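Local coordinates for glutamine cyclotransferase (Zymomonas mobilis, PDB 3NOL), which catalyses the cyclisation of amino-terminal glutamine to pyroglutamate with release of ammonia, on a beta-propeller fold, at residues Gly53-Ser58 against Val70-Gly75; Arg64-Lys69 against Leu78-Leu83. One frame throughout, in Å; residues are numbered along the deposited sequence.

Contact 1 of 2, residues Gly53-Ser58 against Val70-Gly75; sequences GYFYES and VDIESG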
loop_
_atom_site.group_PDB
_atom_site.type_symbol
_atom_site.label_atom_id
_atom_site.label_comp_id
_atom_site.label_asym_id
_atom_site.label_seq_id
_atom_site.Cartn_x
_atom_site.Cartn_y
_atom_site.Cartn_z
ATOM N N GLY A 53 -12.511 7.755 -7.190
ATOM C CA GLY A 53 -13.485 7.845 -6.108
ATOM C C GLY A 53 -13.651 6.606 -5.248
ATOM O O GLY A 53 -14.398 6.641 -4.259
ATOM N N TYR A 54 -12.942 5.529 -5.594
ATOM C CA TYR A 54 -13.051 4.259 -4.874
ATOM C C TYR A 54 -11.723 3.764 -4.309
ATOM O O TYR A 54 -10.661 4.214 -4.737
ATOM C CB TYR A 54 -13.691 3.189 -5.779
ATOM C CG TYR A 54 -15.161 3.447 -5.956
ATOM C CD1 TYR A 54 -16.111 2.744 -5.199
ATOM C CD2 TYR A 54 -15.610 4.447 -6.837
ATOM C CE1 TYR A 54 -17.470 3.011 -5.343
ATOM C CE2 TYR A 54 -16.974 4.722 -6.978
ATOM C CZ TYR A 54 -17.887 4.004 -6.226
ATOM O OH TYR A 54 -19.239 4.250 -6.348
ATOM N N PHE A 55 -11.796 2.841 -3.347
ATOM C CA PHE A 55 -10.605 2.094 -2.934
ATOM C C PHE A 55 -10.440 0.872 -3.833
ATOM O O PHE A 55 -11.443 0.228 -4.220
ATOM C CB PHE A 55 -10.746 1.570 -1.497
ATOM C CG PHE A 55 -10.741 2.646 -0.441
ATOM C CD1 PHE A 55 -9.974 3.808 -0.595
ATOM C CD2 PHE A 55 -11.438 2.457 0.748
ATOM C CE1 PHE A 55 -9.976 4.796 0.394
ATOM C CE2 PHE A 55 -11.430 3.436 1.764
ATOM C CZ PHE A 55 -10.706 4.598 1.584
ATOM N N TYR A 56 -9.193 0.526 -4.117
ATOM C CA TYR A 56 -8.874 -0.792 -4.693
ATOM C C TYR A 56 -7.962 -1.490 -3.696
ATOM O O TYR A 56 -6.999 -0.894 -3.210
ATOM C CB TYR A 56 -8.196 -0.640 -6.051
ATOM C CG TYR A 56 -9.190 -0.273 -7.133
ATOM C CD1 TYR A 56 -9.751 -1.265 -7.943
ATOM C CD2 TYR A 56 -9.579 1.060 -7.333
ATOM C CE1 TYR A 56 -10.684 -0.944 -8.948
ATOM C CE2 TYR A 56 -10.511 1.399 -8.341
ATOM C CZ TYR A 56 -11.047 0.387 -9.140
ATOM O OH TYR A 56 -11.972 0.723 -10.119
ATOM N N GLU A 57 -8.311 -2.721 -3.367
ATOM C CA GLU A 57 -7.608 -3.455 -2.332
ATOM C C GLU A 57 -7.257 -4.864 -2.788
ATOM O O GLU A 57 -8.084 -5.555 -3.396
ATOM C CB GLU A 57 -8.471 -3.518 -1.072
ATOM C CG GLU A 57 -7.710 -3.910 0.211
ATOM C CD GLU A 57 -8.597 -3.888 1.476
ATOM O OE1 GLU A 57 -9.752 -3.403 1.405
ATOM O OE2 GLU A 57 -8.102 -4.345 2.532
ATOM N N SER A 58 -6.012 -5.246 -2.513
ATOM C CA SER A 58 -5.536 -6.606 -2.663
ATOM C C SER A 58 -5.581 -7.185 -1.258
ATOM O O SER A 58 -4.919 -6.658 -0.341
ATOM C CB SER A 58 -4.071 -6.596 -3.165
ATOM O OG SER A 58 -3.507 -7.883 -3.090
ATOM N N VAL A 70 -13.845 -1.177 -3.806
ATOM C CA VAL A 70 -14.566 -0.991 -2.548
ATOM C C VAL A 70 -15.116 0.443 -2.404
ATOM O O VAL A 70 -14.385 1.437 -2.599
ATOM C CB VAL A 70 -13.629 -1.340 -1.336
ATOM C CG1 VAL A 70 -14.312 -1.074 -0.023
ATOM C CG2 VAL A 70 -13.168 -2.754 -1.389
ATOM N N ASP A 71 -16.412 0.522 -2.085
ATOM C CA ASP A 71 -17.080 1.782 -1.731
ATOM C C ASP A 71 -16.479 2.322 -0.441
ATOM O O ASP A 71 -16.437 1.602 0.568
ATOM C CB ASP A 71 -18.580 1.547 -1.503
ATOM C CG ASP A 71 -19.313 2.826 -1.146
ATOM O OD1 ASP A 71 -19.446 3.708 -2.014
ATOM O OD2 ASP A 71 -19.730 2.961 0.022
ATOM N N ILE A 72 -15.996 3.563 -0.477
ATOM C CA ILE A 72 -15.298 4.150 0.678
ATOM C C ILE A 72 -16.194 4.213 1.914
ATOM O O ILE A 72 -15.814 3.754 2.997
ATOM C CB ILE A 72 -14.709 5.556 0.377
ATOM C CG1 ILE A 72 -13.615 5.457 -0.693
ATOM C CG2 ILE A 72 -14.145 6.187 1.666
ATOM C CD1 ILE A 72 -13.052 6.793 -1.158
ATOM N N GLU A 73 -17.382 4.800 1.740
ATOM C CA GLU A 73 -18.283 5.087 2.869
ATOM C C GLU A 73 -18.789 3.847 3.606
ATOM O O GLU A 73 -18.963 3.879 4.828
ATOM C CB GLU A 73 -19.471 5.922 2.373
ATOM C CG GLU A 73 -19.102 7.383 2.206
ATOM C CD GLU A 73 -20.141 8.199 1.451
ATOM O OE1 GLU A 73 -21.220 7.674 1.091
ATOM O OE2 GLU A 73 -19.862 9.392 1.218
ATOM N N SER A 74 -19.022 2.763 2.864
ATOM C CA SER A 74 -19.637 1.556 3.423
ATOM C C SER A 74 -18.632 0.421 3.624
ATOM O O SER A 74 -18.900 -0.522 4.372
ATOM C CB SER A 74 -20.763 1.061 2.510
ATOM O OG SER A 74 -20.228 0.514 1.311
ATOM N N GLY A 75 -17.489 0.507 2.932
ATOM C CA GLY A 75 -16.500 -0.571 2.908
ATOM C C GLY A 75 -16.943 -1.826 2.150
ATOM O O GLY A 75 -16.300 -2.872 2.256
HETATM O O HOH W 1 -16.339 5.280 -2.767
#
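Phe55 and Val70 form one antiparallel hydrogen-bonded pair: Phe55 N gives to Val70 O at 3.0 Å, with the donor in the carbonyl plane, and Val70 N returns a bond to Phe55 O at 2.8 Å. One water lengthens this ladder, accepting from Ile72 N and donating to Gly53 O where the backbones have moved apart.

Apolar packing is centred on the Phe55 ring. With CG beside its own backbone N (chi1 -68°), the ring turns a face to Ile72, whose CG1 sits 3.7 Å from the ring centroid and only 5° off the normal, a CH-pi contact; Ile72 CG2 meets Phe55 CZ. Phe48 and Phe240 also touch this ring.

A ring edge meets a carbonyl at Tyr54, whose CD1 lies 3.4 Å from Val70 O.

Polar bonds within 70-75 shape the turn. Asp71 OD2 accepts from Ser74 OG and Ser74 N, which approach from opposite faces of the carboxylate plane, and Gly75 N bonds to Asp71 O.

The Asp71-Ser74 pairing is an Asx motif, here in the turn between the third and fourth strands (64-70 and 77-82) of a four-stranded antiparallel blade of the beta-propeller.

Contact 2 of 2, residues Arg64-Lys69 against Leu78-Leu83; sequences RSSIRK and LQQIEL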
loop_
_atom_site.group_PDB
_atom_site.type_symbol
_atom_site.label_atom_id
_atom_site.label_comp_id
_atom_site.label_asym_id
_atom_site.label_seq_id
_atom_site.Cartn_x
_atom_site.Cartn_y
_atom_site.Cartn_z
ATOM N N ARG A 64 -6.875 -17.597 0.522
ATOM C CA ARG A 64 -6.911 -17.268 -0.910
ATOM C C ARG A 64 -6.760 -15.762 -1.046
ATOM O O ARG A 64 -6.795 -15.047 -0.045
ATOM C CB ARG A 64 -8.212 -17.771 -1.578
ATOM C CG ARG A 64 -8.256 -19.304 -1.776
ATOM C CD ARG A 64 -7.263 -19.780 -2.841
ATOM N NE ARG A 64 -7.647 -19.407 -4.207
ATOM C CZ ARG A 64 -8.535 -20.057 -4.961
ATOM N NH1 ARG A 64 -8.814 -19.605 -6.183
ATOM N NH2 ARG A 64 -9.171 -21.145 -4.491
ATOM N N SER A 65 -6.568 -15.282 -2.266
ATOM C CA SER A 65 -6.284 -13.861 -2.474
ATOM C C SER A 65 -7.227 -13.237 -3.519
ATOM O O SER A 65 -7.569 -13.867 -4.535
ATOM C CB SER A 65 -4.802 -13.703 -2.840
ATOM O OG SER A 65 -4.545 -12.586 -3.653
ATOM N N SER A 66 -7.652 -12.006 -3.250
ATOM C CA SER A 66 -8.592 -11.308 -4.126
ATOM C C SER A 66 -8.177 -9.853 -4.379
ATOM O O SER A 66 -7.477 -9.249 -3.560
ATOM C CB SER A 66 -9.992 -11.336 -3.498
ATOM O OG SER A 66 -10.594 -12.622 -3.606
ATOM N N ILE A 67 -8.651 -9.307 -5.504
ATOM C CA ILE A 67 -8.530 -7.876 -5.786
ATOM C C ILE A 67 -9.971 -7.357 -5.783
ATOM O O ILE A 67 -10.831 -7.934 -6.446
ATOM C CB ILE A 67 -7.849 -7.590 -7.173
ATOM C CG1 ILE A 67 -6.428 -8.203 -7.265
ATOM C CG2 ILE A 67 -7.868 -6.076 -7.477
ATOM C CD1 ILE A 67 -5.548 -7.995 -6.096
ATOM N N ARG A 68 -10.235 -6.307 -5.012
ATOM C CA ARG A 68 -11.598 -5.768 -4.928
ATOM C C ARG A 68 -11.666 -4.265 -5.127
ATOM O O ARG A 68 -10.754 -3.542 -4.717
ATOM C CB ARG A 68 -12.262 -6.124 -3.598
ATOM C CG ARG A 68 -11.442 -5.759 -2.368
ATOM C CD ARG A 68 -12.190 -5.929 -1.024
ATOM N NE ARG A 68 -12.852 -7.232 -0.910
ATOM C CZ ARG A 68 -13.182 -7.839 0.233
ATOM N NH1 ARG A 68 -12.903 -7.295 1.443
ATOM N NH2 ARG A 68 -13.811 -9.011 0.152
ATOM N N LYS A 69 -12.761 -3.821 -5.748
ATOM C CA LYS A 69 -13.132 -2.407 -5.785
ATOM C C LYS A 69 -14.129 -2.166 -4.654
ATOM O O LYS A 69 -15.141 -2.858 -4.574
ATOM C CB LYS A 69 -13.802 -2.076 -7.121
ATOM C CG LYS A 69 -14.170 -0.630 -7.254
ATOM C CD LYS A 69 -14.805 -0.358 -8.643
ATOM C CE LYS A 69 -15.239 1.103 -8.794
ATOM N NZ LYS A 69 -15.893 1.365 -10.129
ATOM N N LEU A 78 -17.763 -3.791 -4.673
ATOM C CA LEU A 78 -18.585 -3.601 -5.886
ATOM C C LEU A 78 -18.200 -4.606 -6.981
ATOM O O LEU A 78 -19.036 -4.995 -7.814
ATOM C CB LEU A 78 -18.484 -2.170 -6.425
ATOM C CG LEU A 78 -19.252 -1.003 -5.782
ATOM C CD1 LEU A 78 -18.658 -0.581 -4.446
ATOM C CD2 LEU A 78 -19.257 0.173 -6.765
ATOM N N GLN A 79 -16.939 -5.044 -6.938
ATOM C CA GLN A 79 -16.333 -5.866 -7.987
ATOM C C GLN A 79 -15.181 -6.624 -7.355
ATOM O O GLN A 79 -14.449 -6.056 -6.562
ATOM C CB GLN A 79 -15.809 -4.922 -9.067
ATOM C CG GLN A 79 -15.121 -5.560 -10.238
ATOM C CD GLN A 79 -14.584 -4.476 -11.162
ATOM O OE1 GLN A 79 -14.093 -3.451 -10.686
ATOM N NE2 GLN A 79 -14.687 -4.685 -12.471
ATOM N N GLN A 80 -15.022 -7.907 -7.676
ATOM C CA GLN A 80 -13.915 -8.654 -7.079
ATOM C C GLN A 80 -13.490 -9.775 -8.001
ATOM O O GLN A 80 -14.351 -10.392 -8.634
ATOM C CB GLN A 80 -14.370 -9.247 -5.740
ATOM C CG GLN A 80 -13.252 -9.888 -4.904
ATOM C CD GLN A 80 -13.730 -10.212 -3.500
ATOM O OE1 GLN A 80 -14.332 -9.347 -2.822
ATOM N NE2 GLN A 80 -13.457 -11.448 -3.033
ATOM N N ILE A 81 -12.179 -10.021 -8.063
ATOM C CA ILE A 81 -11.632 -11.251 -8.673
ATOM C C ILE A 81 -10.867 -12.026 -7.613
ATOM O O ILE A 81 -10.293 -11.425 -6.693
ATOM C CB ILE A 81 -10.769 -10.981 -9.950
ATOM C CG1 ILE A 81 -9.545 -10.089 -9.657
ATOM C CG2 ILE A 81 -11.663 -10.428 -11.083
ATOM C CD1 ILE A 81 -8.508 -9.993 -10.792
ATOM N N GLU A 82 -10.907 -13.350 -7.718
ATOM C CA GLU A 82 -10.167 -14.216 -6.840
ATOM C C GLU A 82 -9.049 -14.844 -7.672
ATOM O O GLU A 82 -9.304 -15.479 -8.707
ATOM C CB GLU A 82 -11.100 -15.300 -6.280
ATOM C CG GLU A 82 -10.390 -16.231 -5.324
ATOM C CD GLU A 82 -11.301 -17.254 -4.650
ATOM O OE1 GLU A 82 -12.540 -17.255 -4.887
ATOM O OE2 GLU A 82 -10.745 -18.075 -3.875
ATOM N N LEU A 83 -7.811 -14.673 -7.223
ATOM C CA LEU A 83 -6.668 -15.216 -7.944
ATOM C C LEU A 83 -6.641 -16.738 -7.850
ATOM O O LEU A 83 -7.137 -17.308 -6.878
ATOM C CB LEU A 83 -5.359 -14.643 -7.396
ATOM C CG LEU A 83 -5.168 -13.122 -7.525
ATOM C CD1 LEU A 83 -3.685 -12.803 -7.386
ATOM C CD2 LEU A 83 -5.721 -12.560 -8.825
HETATM O O HOH W 2 -5.647 -17.132 -4.428
#
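Arg64 folds back onto Glu82, its chain bent at chi2 (-70°) and again at chi3, which lays the guanidinium face against Glu82 OE2, the two planes 41° apart. The salt bridge, Arg64 NH1 to Glu82 OE2 at 3.4 Å, rests on charge alone. The in-plane edge is used differently: Arg64 NH1 gives a nearly straight bond (166°) to Leu83 O at 2.9 Å. With an alanine here, the Glu82 carboxylate would probably lose its charge partner and Leu83 O its NH1 donor.

The backbones form the beta hairpin of the third and fourth strands of a propeller blade, with Ile67 and Ile81 bonded both ways.

On the face shared with Ser66, Arg68 and Gln80 run side by side. Arg68 CG stands between its backbone N and carbonyl carbon and the chain bends at chi3, while Gln80 is extended with CG anti to N; Arg68 thereby grips Gln80 OE1 side-on, NE at 3.2 Å and NH2 at 3.0 Å, both from one face of the amide. Its NH1 forms a salt bridge with Asp40. Gln80 NE2 bonds weakly to Ser66 OG.

On the opposite face Ile67 CB packs against Ile81 CG1 at 3.9 Å, and Trp112 of the next blade touches both isoleucines. Extended Lys69 crosses Gln79, Lys69 CD lying 3.8 Å from Gln79 OE1, while Gln79 NE2 donates to Arg115 O.

Overall arrangement
Contacts 1 and 2 have centres 12 Å apart in one four-stranded antiparallel sheet, a blade built from strands 44-51, 54-61, 64-70 and 77-82 in chain order. Their segments alternate along the sequence: 53-58, 64-69, 70-75, 78-83. Contact 2 pairs strands 64-70 and 77-82; contact 1 joins the end of 64-70 and the turn after it to strand 54-61. The two meet directly, with Glu57 O 2.8 Å from Arg68 N, a probable hydrogen bond, and Ser58 CB packed on Ile67 CD1. The Phe55 side chain lies about 9 Å from the calcium ion, that of Ile67 about 12 Å. Together the contacts cover the second to fourth strands, from 54-61 to the edge strand 77-82.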